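Long-range contacts in extracellular ligand-binding receptor (Desulfohalobium retbaense DSM 5692, PDB 5ERE), which probably captures ketoleucine (2-oxo-4-methylpentanoic acid) outside the cell and serves as a signalling receptor, with a leucine-binding-protein-type module joined to a sensor region: residues V112-L123 / S141-F150; Y231-M241 / P252-Y260. One frame throughout, in Å; residues are numbered along the deposited sequence.

Both contacts belong to the periplasmic-binding-protein part of the chain and come in series along it, interaction 1 closing before interaction 2 opens. Their centres are about 24 Å apart, yet their nearest atoms come to about 5 Å without touching. Interaction 1 pairs helices 112-123 and 137-149, which lie on the mixed sheet containing strands 129-134, 181-185 and 205-208. Interaction 2 leaves that same sheet at the end of strand 228-232 and joins it to helix 254-271, which packs against helix 15-32. This is consistent with the two-lobed fold of the family, ketoleucine lying between lobes: Phe255 of interaction 2 touches it. The side chain of Val112 (interaction 1) is about 7 Å from the bound ketoleucine.

Interaction 1 of 2, residues V112-L123 / S141-F150; sequences VQQEQEQLAAYL and SWIRMLEDRF. With EDO (1,2-ethanediol), chain G.
Trp142 and Gln116 interlock as reciprocal knobs-into-holes in a helix pair of the ketoleucine-binding module; the axes of these helical segments pass 10.3 Å apart at a crossing angle of -44°. The indole slots among Val112, Glu115, Gln116 and Leu119. Val112 CG1 sits over one face, 3.7 Å from the centroid of the Trp142 five-membered ring (CH-pi). Glu115 OE1 comes to the ring edge, 3.5 Å from Trp142 CZ2, while OE2 is held by Thr230 OG1 and the backbone N of Arg210. Leu119 CD2 lies 3.6 Å from Trp142 CZ3. In return Gln116 sits among Trp142, Met145, Leu146 and Arg149, its CG 3.7 Å from Met145 CB; a bend at chi2 (-80°) lays NE2 3.7 Å from Arg149 CB, a buried nitrogen with no partner in the model. Gln113 N donates to O1 of a 1,2-ethanediol, probably from the crystallisation liquor (2.8 Å), which Met145 CE also approaches. An alanine in place of Trp142 is likely to open a gap between the helices, leaving Val112 and Leu119 without their ring. Beneath runs the sheet: Leu146 on strands 129-134 and 181-185, Leu123 on 181-185, Leu119 on 205-208.

Interaction 2 of 2, residues Y231-M241 / P252-Y260; sequences YPSYNQDHPFM and PGFFGVEAY. With COI (2-oxo-4-methylpentanoic acid), chain B.
In Phe240 and Tyr260 alike, CG is swung to the far side of the CA-CB bond from the backbone N (chi1 170° and 177°), which sends the two side chains past each other in opposite directions. Each ring therefore lies over the other's methylene: Tyr260 CB is 3.7 Å from the Phe240 ring centroid, and Phe240 CB 4.0 Å from that of Tyr260, a reciprocal pair of CH-pi contacts. Pro252 closes on Phe240 from another direction, its CG 3.6 Å from Phe240 CE2. His238 completes the aromatic cluster obliquely, and its ring is steadied by a helix-capping bond, Phe240 N giving its hydrogen to His238 ND1 at 3.1 Å. Tyr234 takes the less common rotamer with CG between N and C (chi1 61°), turning a ring face to Val257, whose CG1 stands 4.3 Å from the centroid. The other branch, Val257 CG2, meets the selenomethionine methyl Met241 CE at 3.7 Å.

Two tyrosines end together above the start of helix 254-271: Tyr231 OH and Tyr234 OH share a hydrogen bond of 2.7 Å. On the helix itself, Phe255 turns its ring edge to the bound ketoleucine, CE1 lying 3.4 Å from COI O3.

Between the segments, then, the grip is apolar and aromatic, while the polar groups named here find partners within their own segment or beyond: Tyr260 OH bonds to Glu31, and Glu20 takes Gly253 N and Gly256 N. The positive end of the helix dipole would probably polarise the paired hydroxyls, though the angle is too poor for Tyr231 OH to bond Phe254 N.

Interaction 1 of 2, residues V112-L123 / S141-F150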
loop_
_atom_site.group_PDB
_atom_site.type_symbol
_atom_site.label_atom_id
_atom_site.label_comp_id
_atom_site.label_asym_id
_atom_site.label_seq_id
_atom_site.Cartn_x
_atom_site.Cartn_y
_atom_site.Cartn_z
ATOM N N VAL A 112 9.747 -3.580 -4.367
ATOM C CA VAL A 112 10.170 -2.419 -3.539
ATOM C C VAL A 112 9.160 -1.269 -3.595
ATOM O O VAL A 112 8.782 -0.721 -2.566
ATOM C CB VAL A 112 11.567 -1.883 -3.976
ATOM C CG1 VAL A 112 11.988 -0.668 -3.128
ATOM C CG2 VAL A 112 12.586 -2.964 -3.824
ATOM N N GLN A 113 8.650 -0.970 -4.780
ATOM C CA GLN A 113 7.742 0.161 -4.943
ATOM C C GLN A 113 6.511 0.029 -4.073
ATOM O O GLN A 113 6.122 0.973 -3.374
ATOM C CB GLN A 113 7.279 0.320 -6.393
ATOM C CG GLN A 113 6.499 1.632 -6.577
ATOM C CD GLN A 113 6.116 1.925 -8.011
ATOM O OE1 GLN A 113 6.844 1.590 -8.941
ATOM N NE2 GLN A 113 4.967 2.563 -8.195
ATOM N N GLN A 114 5.910 -1.160 -4.098
ATOM C CA GLN A 114 4.695 -1.371 -3.336
ATOM C C GLN A 114 5.005 -1.298 -1.855
ATOM O O GLN A 114 4.292 -0.647 -1.131
ATOM C CB GLN A 114 4.039 -2.731 -3.668
ATOM N N GLU A 115 6.059 -1.986 -1.425
ATOM C CA GLU A 115 6.383 -2.074 -0.013
ATOM C C GLU A 115 6.801 -0.686 0.505
ATOM O O GLU A 115 6.455 -0.297 1.628
ATOM C CB GLU A 115 7.504 -3.107 0.251
ATOM C CG GLU A 115 7.798 -3.267 1.749
ATOM C CD GLU A 115 8.844 -4.318 2.079
ATOM O OE1 GLU A 115 9.491 -4.843 1.155
ATOM O OE2 GLU A 115 9.019 -4.627 3.283
ATOM N N GLN A 116 7.513 0.062 -0.337
ATOM C CA GLN A 116 7.942 1.445 -0.003
ATOM C C GLN A 116 6.756 2.408 0.223
ATOM O O GLN A 116 6.750 3.190 1.188
ATOM C CB GLN A 116 8.845 1.986 -1.119
ATOM C CG GLN A 116 9.623 3.224 -0.708
ATOM C CD GLN A 116 8.788 4.486 -0.774
ATOM O OE1 GLN A 116 8.005 4.687 -1.716
ATOM N NE2 GLN A 116 8.928 5.338 0.248
ATOM N N GLU A 117 5.737 2.305 -0.636
ATOM C CA GLU A 117 4.488 3.072 -0.491
ATOM C C GLU A 117 3.828 2.841 0.871
ATOM O O GLU A 117 3.271 3.760 1.474
ATOM C CB GLU A 117 3.490 2.693 -1.584
ATOM C CG GLU A 117 3.382 3.680 -2.736
ATOM C CD GLU A 117 2.940 3.020 -4.034
ATOM O OE1 GLU A 117 1.937 2.239 -4.042
ATOM O OE2 GLU A 117 3.629 3.280 -5.047
ATOM N N GLN A 118 3.878 1.607 1.352
ATOM C CA GLN A 118 3.278 1.306 2.643
ATOM C C GLN A 118 4.164 1.825 3.794
ATOM O O GLN A 118 3.665 2.441 4.737
ATOM C CB GLN A 118 3.031 -0.193 2.771
ATOM C CG GLN A 118 2.007 -0.692 1.703
ATOM C CD GLN A 118 1.540 -2.116 1.928
ATOM O OE1 GLN A 118 1.858 -3.034 1.140
ATOM N NE2 GLN A 118 0.769 -2.313 2.999
ATOM N N LEU A 119 5.464 1.540 3.728
ATOM C CA LEU A 119 6.387 1.971 4.762
ATOM C C LEU A 119 6.348 3.506 4.932
ATOM O O LEU A 119 6.489 4.005 6.048
ATOM C CB LEU A 119 7.813 1.491 4.432
ATOM C CG LEU A 119 8.954 1.810 5.414
ATOM C CD1 LEU A 119 8.800 1.071 6.715
ATOM C CD2 LEU A 119 10.300 1.457 4.793
ATOM N N ALA A 120 6.094 4.220 3.836
ATOM C CA ALA A 120 6.011 5.682 3.834
ATOM C C ALA A 120 4.932 6.228 4.756
ATOM O O ALA A 120 5.008 7.383 5.157
ATOM C CB ALA A 120 5.762 6.204 2.394
ATOM N N ALA A 121 3.921 5.427 5.076
ATOM C CA ALA A 121 2.862 5.902 5.969
ATOM C C ALA A 121 3.388 6.090 7.374
ATOM O O ALA A 121 2.864 6.899 8.127
ATOM C CB ALA A 121 1.667 4.938 6.006
ATOM N N TYR A 122 4.381 5.286 7.734
ATOM C CA TYR A 122 5.021 5.388 9.041
ATOM C C TYR A 122 6.097 6.480 9.021
ATOM O O TYR A 122 6.150 7.318 9.916
ATOM C CB TYR A 122 5.631 4.043 9.423
ATOM C CG TYR A 122 6.281 4.006 10.781
ATOM C CD1 TYR A 122 5.512 4.109 11.935
ATOM C CD2 TYR A 122 7.655 3.840 10.919
ATOM C CE1 TYR A 122 6.085 4.065 13.189
ATOM C CE2 TYR A 122 8.248 3.813 12.177
ATOM C CZ TYR A 122 7.450 3.922 13.311
ATOM O OH TYR A 122 7.991 3.882 14.575
ATOM N N LEU A 123 6.935 6.449 7.987
ATOM C CA LEU A 123 8.151 7.274 7.926
ATOM C C LEU A 123 7.840 8.764 7.799
ATOM O O LEU A 123 8.706 9.615 8.048
ATOM C CB LEU A 123 9.049 6.853 6.744
ATOM C CG LEU A 123 9.882 5.572 6.877
ATOM C CD1 LEU A 123 10.809 5.354 5.674
ATOM C CD2 LEU A 123 10.675 5.586 8.157
ATOM N N SER A 141 17.992 0.076 -4.623
ATOM C CA SER A 141 16.634 0.378 -5.049
ATOM C C SER A 141 15.830 1.048 -3.933
ATOM O O SER A 141 15.105 2.010 -4.174
ATOM C CB SER A 141 15.936 -0.905 -5.532
ATOM O OG SER A 141 14.689 -0.585 -6.086
ATOM N N TRP A 142 15.960 0.534 -2.712
ATOM C CA TRP A 142 15.323 1.134 -1.550
ATOM C C TRP A 142 15.840 2.543 -1.271
ATOM O O TRP A 142 15.074 3.401 -0.847
ATOM C CB TRP A 142 15.548 0.271 -0.309
ATOM C CG TRP A 142 14.463 -0.739 -0.083
ATOM C CD1 TRP A 142 14.506 -2.078 -0.366
ATOM C CD2 TRP A 142 13.174 -0.487 0.470
ATOM N NE1 TRP A 142 13.316 -2.676 -0.008
ATOM C CE2 TRP A 142 12.483 -1.720 0.512
ATOM C CE3 TRP A 142 12.536 0.665 0.952
ATOM C CZ2 TRP A 142 11.184 -1.829 0.993
ATOM C CZ3 TRP A 142 11.260 0.553 1.442
ATOM C CH2 TRP A 142 10.589 -0.685 1.451
ATOM N N ILE A 143 17.138 2.767 -1.470
ATOM C CA ILE A 143 17.718 4.100 -1.255
ATOM C C ILE A 143 17.097 5.074 -2.248
ATOM O O ILE A 143 16.589 6.121 -1.854
ATOM C CB ILE A 143 19.273 4.106 -1.393
ATOM C CG1 ILE A 143 19.903 3.673 -0.075
ATOM C CG2 ILE A 143 19.823 5.520 -1.714
ATOM C CD1 ILE A 143 21.334 3.228 -0.176
ATOM N N ARG A 144 17.104 4.700 -3.521
ATOM C CA ARG A 144 16.628 5.577 -4.574
ATOM C C ARG A 144 15.147 5.878 -4.385
ATOM O O ARG A 144 14.682 6.950 -4.753
ATOM C CB ARG A 144 16.887 4.955 -5.950
HETATM N N MSE A 145 14.409 4.942 -3.794
HETATM C CA MSE A 145 12.968 5.115 -3.584
HETATM C C MSE A 145 12.698 6.051 -2.445
HETATM O O MSE A 145 11.826 6.918 -2.518
HETATM C CB MSE A 145 12.293 3.798 -3.263
HETATM C CG MSE A 145 12.245 2.840 -4.395
HETATM SE SE MSE A 145 10.662 3.039 -5.509
HETATM C CE MSE A 145 11.068 1.500 -6.639
ATOM N N LEU A 146 13.428 5.828 -1.366
ATOM C CA LEU A 146 13.239 6.598 -0.175
ATOM C C LEU A 146 13.668 8.048 -0.434
ATOM O O LEU A 146 13.016 8.986 0.021
ATOM C CB LEU A 146 14.011 5.962 0.970
ATOM C CG LEU A 146 13.316 4.737 1.582
ATOM C CD1 LEU A 146 14.257 3.978 2.490
ATOM C CD2 LEU A 146 12.061 5.169 2.327
ATOM N N GLU A 147 14.733 8.214 -1.212
ATOM C CA GLU A 147 15.227 9.544 -1.576
ATOM C C GLU A 147 14.236 10.317 -2.428
ATOM O O GLU A 147 14.103 11.529 -2.282
ATOM C CB GLU A 147 16.544 9.428 -2.325
ATOM C CG GLU A 147 17.734 9.215 -1.423
ATOM C CD GLU A 147 19.007 9.017 -2.202
ATOM O OE1 GLU A 147 18.928 8.863 -3.445
ATOM O OE2 GLU A 147 20.077 9.008 -1.570
ATOM N N ASP A 148 13.541 9.619 -3.319
ATOM C CA ASP A 148 12.551 10.263 -4.174
ATOM C C ASP A 148 11.320 10.683 -3.386
ATOM O O ASP A 148 10.690 11.697 -3.683
ATOM C CB ASP A 148 12.140 9.339 -5.310
ATOM C CG ASP A 148 13.235 9.171 -6.342
ATOM O OD1 ASP A 148 14.401 9.523 -6.045
ATOM O OD2 ASP A 148 12.931 8.685 -7.452
ATOM N N ARG A 149 10.992 9.900 -2.372
ATOM C CA ARG A 149 9.764 10.099 -1.622
ATOM C C ARG A 149 9.970 11.146 -0.564
ATOM O O ARG A 149 9.082 11.944 -0.288
ATOM C CB ARG A 149 9.300 8.783 -0.977
ATOM C CG ARG A 149 8.153 8.935 0.011
ATOM C CD ARG A 149 6.934 9.511 -0.655
ATOM N NE ARG A 149 5.795 9.630 0.255
ATOM C CZ ARG A 149 5.625 10.618 1.128
ATOM N NH1 ARG A 149 4.541 10.646 1.900
ATOM N NH2 ARG A 149 6.532 11.586 1.225
ATOM N N PHE A 150 11.160 11.127 0.024
ATOM C CA PHE A 150 11.491 11.970 1.153
ATOM C C PHE A 150 12.770 12.820 0.928
ATOM O O PHE A 150 13.737 12.719 1.694
ATOM C CB PHE A 150 11.660 11.094 2.380
ATOM C CG PHE A 150 10.399 10.418 2.833
ATOM C CD1 PHE A 150 9.361 11.152 3.381
ATOM C CD2 PHE A 150 10.267 9.033 2.751
ATOM C CE1 PHE A 150 8.193 10.519 3.827
ATOM C CE2 PHE A 150 9.107 8.394 3.200
ATOM C CZ PHE A 150 8.074 9.138 3.738
HETATM C C1 EDO G . 9.716 -2.801 -8.288
HETATM O O1 EDO G . 9.780 -1.912 -7.164
HETATM C C2 EDO G . 11.089 -3.424 -8.432
HETATM O O2 EDO G . 10.968 -4.829 -8.673
#

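Interaction 2 of 2, residues Y231-M241 / P252-Y260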
loop_
_atom_site.group_PDB
_atom_site.type_symbol
_atom_site.label_atom_id
_atom_site.label_comp_id
_atom_site.label_asym_id
_atom_site.label_seq_id
_atom_site.Cartn_x
_atom_site.Cartn_y
_atom_site.Cartn_z
ATOM N N TYR A 231 5.899 -6.007 6.373
ATOM C CA TYR A 231 5.966 -7.451 6.256
ATOM C C TYR A 231 4.655 -8.018 5.627
ATOM O O TYR A 231 3.571 -7.506 5.904
ATOM C CB TYR A 231 6.203 -8.070 7.623
ATOM C CG TYR A 231 6.662 -9.488 7.556
ATOM C CD1 TYR A 231 7.974 -9.784 7.262
ATOM C CD2 TYR A 231 5.777 -10.531 7.790
ATOM C CE1 TYR A 231 8.397 -11.084 7.174
ATOM C CE2 TYR A 231 6.184 -11.838 7.714
ATOM C CZ TYR A 231 7.482 -12.114 7.406
ATOM O OH TYR A 231 7.875 -13.411 7.332
ATOM N N PRO A 232 4.765 -9.051 4.781
ATOM C CA PRO A 232 3.531 -9.731 4.276
ATOM C C PRO A 232 2.591 -10.185 5.364
ATOM O O PRO A 232 3.040 -10.692 6.379
ATOM C CB PRO A 232 4.067 -10.936 3.517
ATOM C CG PRO A 232 5.488 -10.577 3.177
ATOM C CD PRO A 232 5.986 -9.717 4.310
ATOM N N SER A 233 1.292 -10.011 5.174
ATOM C CA SER A 233 0.371 -10.251 6.285
ATOM C C SER A 233 -0.204 -11.669 6.418
ATOM O O SER A 233 -1.247 -11.820 7.036
ATOM C CB SER A 233 -0.814 -9.293 6.202
ATOM O OG SER A 233 -1.699 -9.704 5.208
ATOM N N TYR A 234 0.460 -12.698 5.902
ATOM C CA TYR A 234 -0.108 -14.062 5.981
ATOM C C TYR A 234 -0.226 -14.490 7.443
ATOM O O TYR A 234 0.625 -14.123 8.262
ATOM C CB TYR A 234 0.761 -15.060 5.205
ATOM C CG TYR A 234 2.175 -15.182 5.709
ATOM C CD1 TYR A 234 2.478 -15.927 6.851
ATOM C CD2 TYR A 234 3.223 -14.558 5.040
ATOM C CE1 TYR A 234 3.789 -16.018 7.320
ATOM C CE2 TYR A 234 4.527 -14.662 5.495
ATOM C CZ TYR A 234 4.809 -15.372 6.626
ATOM O OH TYR A 234 6.123 -15.437 7.062
ATOM N N ASN A 235 -1.239 -15.275 7.791
ATOM C CA ASN A 235 -1.315 -15.784 9.167
ATOM C C ASN A 235 -0.572 -17.099 9.368
ATOM O O ASN A 235 -0.162 -17.761 8.414
ATOM C CB ASN A 235 -2.774 -15.959 9.603
ATOM C CG ASN A 235 -3.527 -16.930 8.750
ATOM O OD1 ASN A 235 -3.028 -17.993 8.393
ATOM N ND2 ASN A 235 -4.754 -16.572 8.417
ATOM N N GLN A 236 -0.469 -17.507 10.625
ATOM C CA GLN A 236 0.247 -18.722 11.005
ATOM C C GLN A 236 -0.586 -19.979 10.904
ATOM O O GLN A 236 -0.136 -21.046 11.271
ATOM C CB GLN A 236 0.761 -18.587 12.437
ATOM C CG GLN A 236 1.562 -17.316 12.667
ATOM C CD GLN A 236 2.703 -17.162 11.682
ATOM O OE1 GLN A 236 3.329 -18.150 11.283
ATOM N NE2 GLN A 236 2.979 -15.917 11.275
ATOM N N ASP A 237 -1.801 -19.879 10.396
ATOM C CA ASP A 237 -2.700 -21.019 10.500
ATOM C C ASP A 237 -2.488 -22.065 9.427
ATOM O O ASP A 237 -3.051 -23.154 9.504
ATOM C CB ASP A 237 -4.147 -20.538 10.488
ATOM C CG ASP A 237 -4.501 -19.757 11.750
ATOM O OD1 ASP A 237 -3.752 -19.873 12.750
ATOM O OD2 ASP A 237 -5.520 -19.031 11.745
ATOM N N HIS A 238 -1.652 -21.775 8.447
ATOM C CA HIS A 238 -1.468 -22.724 7.362
ATOM C C HIS A 238 -0.676 -23.938 7.856
ATOM O O HIS A 238 0.282 -23.764 8.599
ATOM C CB HIS A 238 -0.746 -22.056 6.188
ATOM C CG HIS A 238 -0.798 -22.859 4.932
ATOM N ND1 HIS A 238 0.074 -23.894 4.679
ATOM C CD2 HIS A 238 -1.617 -22.788 3.856
ATOM C CE1 HIS A 238 -0.211 -24.437 3.506
ATOM N NE2 HIS A 238 -1.231 -23.780 2.985
ATOM N N PRO A 239 -1.068 -25.163 7.449
ATOM C CA PRO A 239 -0.378 -26.395 7.849
ATOM C C PRO A 239 1.125 -26.471 7.572
ATOM O O PRO A 239 1.794 -27.279 8.202
ATOM C CB PRO A 239 -1.090 -27.468 7.016
ATOM C CG PRO A 239 -2.430 -26.923 6.801
ATOM C CD PRO A 239 -2.246 -25.472 6.611
ATOM N N PHE A 240 1.629 -25.689 6.623
ATOM C CA PHE A 240 3.054 -25.636 6.331
ATOM C C PHE A 240 3.868 -25.124 7.519
ATOM O O PHE A 240 4.913 -25.674 7.792
ATOM C CB PHE A 240 3.332 -24.733 5.131
ATOM C CG PHE A 240 4.803 -24.434 4.923
ATOM C CD1 PHE A 240 5.661 -25.402 4.427
ATOM C CD2 PHE A 240 5.321 -23.214 5.261
ATOM C CE1 PHE A 240 7.015 -25.123 4.251
ATOM C CE2 PHE A 240 6.659 -22.932 5.072
ATOM C CZ PHE A 240 7.497 -23.894 4.566
HETATM N N MSE A 241 3.386 -24.085 8.198
HETATM C CA MSE A 241 4.078 -23.499 9.375
HETATM C C MSE A 241 4.445 -24.592 10.377
HETATM O O MSE A 241 5.597 -24.791 10.728
HETATM C CB MSE A 241 3.198 -22.482 10.116
HETATM C CG MSE A 241 2.525 -21.470 9.283
HETATM SE SE MSE A 241 3.845 -20.446 8.371
HETATM C CE MSE A 241 2.958 -20.763 6.688
ATOM N N PRO A 252 9.349 -21.331 9.980
ATOM C CA PRO A 252 9.843 -20.757 8.729
ATOM C C PRO A 252 9.459 -19.301 8.616
ATOM O O PRO A 252 8.333 -18.966 8.970
ATOM C CB PRO A 252 9.130 -21.594 7.672
ATOM C CG PRO A 252 7.819 -21.975 8.326
ATOM C CD PRO A 252 8.046 -21.995 9.813
ATOM N N GLY A 253 10.356 -18.446 8.139
ATOM C CA GLY A 253 9.980 -17.081 7.841
ATOM C C GLY A 253 9.465 -16.915 6.420
ATOM O O GLY A 253 9.075 -17.880 5.778
ATOM N N PHE A 254 9.494 -15.682 5.931
ATOM C CA PHE A 254 8.905 -15.345 4.641
ATOM C C PHE A 254 9.418 -16.218 3.524
ATOM O O PHE A 254 8.654 -16.651 2.634
ATOM C CB PHE A 254 9.196 -13.877 4.249
ATOM C CG PHE A 254 8.969 -13.626 2.809
ATOM C CD1 PHE A 254 7.683 -13.450 2.339
ATOM C CD2 PHE A 254 10.018 -13.654 1.913
ATOM C CE1 PHE A 254 7.435 -13.284 0.986
ATOM C CE2 PHE A 254 9.785 -13.492 0.561
ATOM C CZ PHE A 254 8.490 -13.310 0.100
ATOM N N PHE A 255 10.720 -16.449 3.527
ATOM C CA PHE A 255 11.313 -17.092 2.370
ATOM C C PHE A 255 10.910 -18.556 2.250
ATOM O O PHE A 255 10.688 -19.024 1.153
ATOM C CB PHE A 255 12.813 -16.974 2.420
ATOM C CG PHE A 255 13.282 -15.546 2.441
ATOM C CD1 PHE A 255 13.497 -14.866 1.258
ATOM C CD2 PHE A 255 13.474 -14.877 3.656
ATOM C CE1 PHE A 255 13.928 -13.529 1.254
ATOM C CE2 PHE A 255 13.899 -13.527 3.660
ATOM C CZ PHE A 255 14.121 -12.862 2.452
ATOM N N GLY A 256 10.865 -19.263 3.373
ATOM C CA GLY A 256 10.299 -20.603 3.411
ATOM C C GLY A 256 8.860 -20.643 2.916
ATOM O O GLY A 256 8.502 -21.477 2.081
ATOM N N VAL A 257 8.031 -19.748 3.438
ATOM C CA VAL A 257 6.607 -19.705 3.096
ATOM C C VAL A 257 6.444 -19.481 1.594
ATOM O O VAL A 257 5.666 -20.172 0.913
ATOM C CB VAL A 257 5.874 -18.581 3.884
ATOM C CG1 VAL A 257 4.435 -18.347 3.348
ATOM C CG2 VAL A 257 5.871 -18.880 5.360
ATOM N N GLU A 258 7.186 -18.514 1.082
ATOM C CA GLU A 258 7.187 -18.210 -0.330
ATOM C C GLU A 258 7.645 -19.384 -1.191
ATOM O O GLU A 258 7.107 -19.628 -2.273
ATOM C CB GLU A 258 8.114 -17.001 -0.620
ATOM C CG GLU A 258 8.153 -16.610 -2.091
ATOM C CD GLU A 258 9.186 -15.491 -2.392
ATOM O OE1 GLU A 258 10.364 -15.623 -1.951
ATOM O OE2 GLU A 258 8.804 -14.509 -3.076
ATOM N N ALA A 259 8.706 -20.037 -0.750
ATOM C CA ALA A 259 9.290 -21.107 -1.509
ATOM C C ALA A 259 8.328 -22.320 -1.498
ATOM O O ALA A 259 8.198 -22.997 -2.509
ATOM C CB ALA A 259 10.631 -21.480 -0.968
ATOM N N TYR A 260 7.621 -22.536 -0.392
ATOM C CA TYR A 260 6.621 -23.576 -0.324
ATOM C C TYR A 260 5.490 -23.326 -1.342
ATOM O O TYR A 260 5.053 -24.262 -2.026
ATOM C CB TYR A 260 6.027 -23.695 1.108
ATOM C CG TYR A 260 4.926 -24.711 1.212
ATOM C CD1 TYR A 260 5.220 -26.049 1.441
ATOM C CD2 TYR A 260 3.583 -24.341 1.075
ATOM C CE1 TYR A 260 4.196 -27.019 1.526
ATOM C CE2 TYR A 260 2.558 -25.301 1.159
ATOM C CZ TYR A 260 2.875 -26.626 1.389
ATOM O OH TYR A 260 1.873 -27.572 1.494
HETATM C C1 COI B . 15.496 -9.504 -2.016
HETATM O O1 COI B . 16.401 -9.343 -2.877
HETATM O O2 COI B . 14.355 -8.995 -2.140
HETATM C C2 COI B . 15.786 -10.382 -0.846
HETATM O O3 COI B . 14.952 -10.535 0.026
HETATM C C3 COI B . 17.133 -11.064 -0.857
HETATM C C4 COI B . 17.369 -11.757 0.438
HETATM C C5 COI B . 18.365 -12.868 0.179
HETATM C C6 COI B . 17.891 -10.680 1.378
#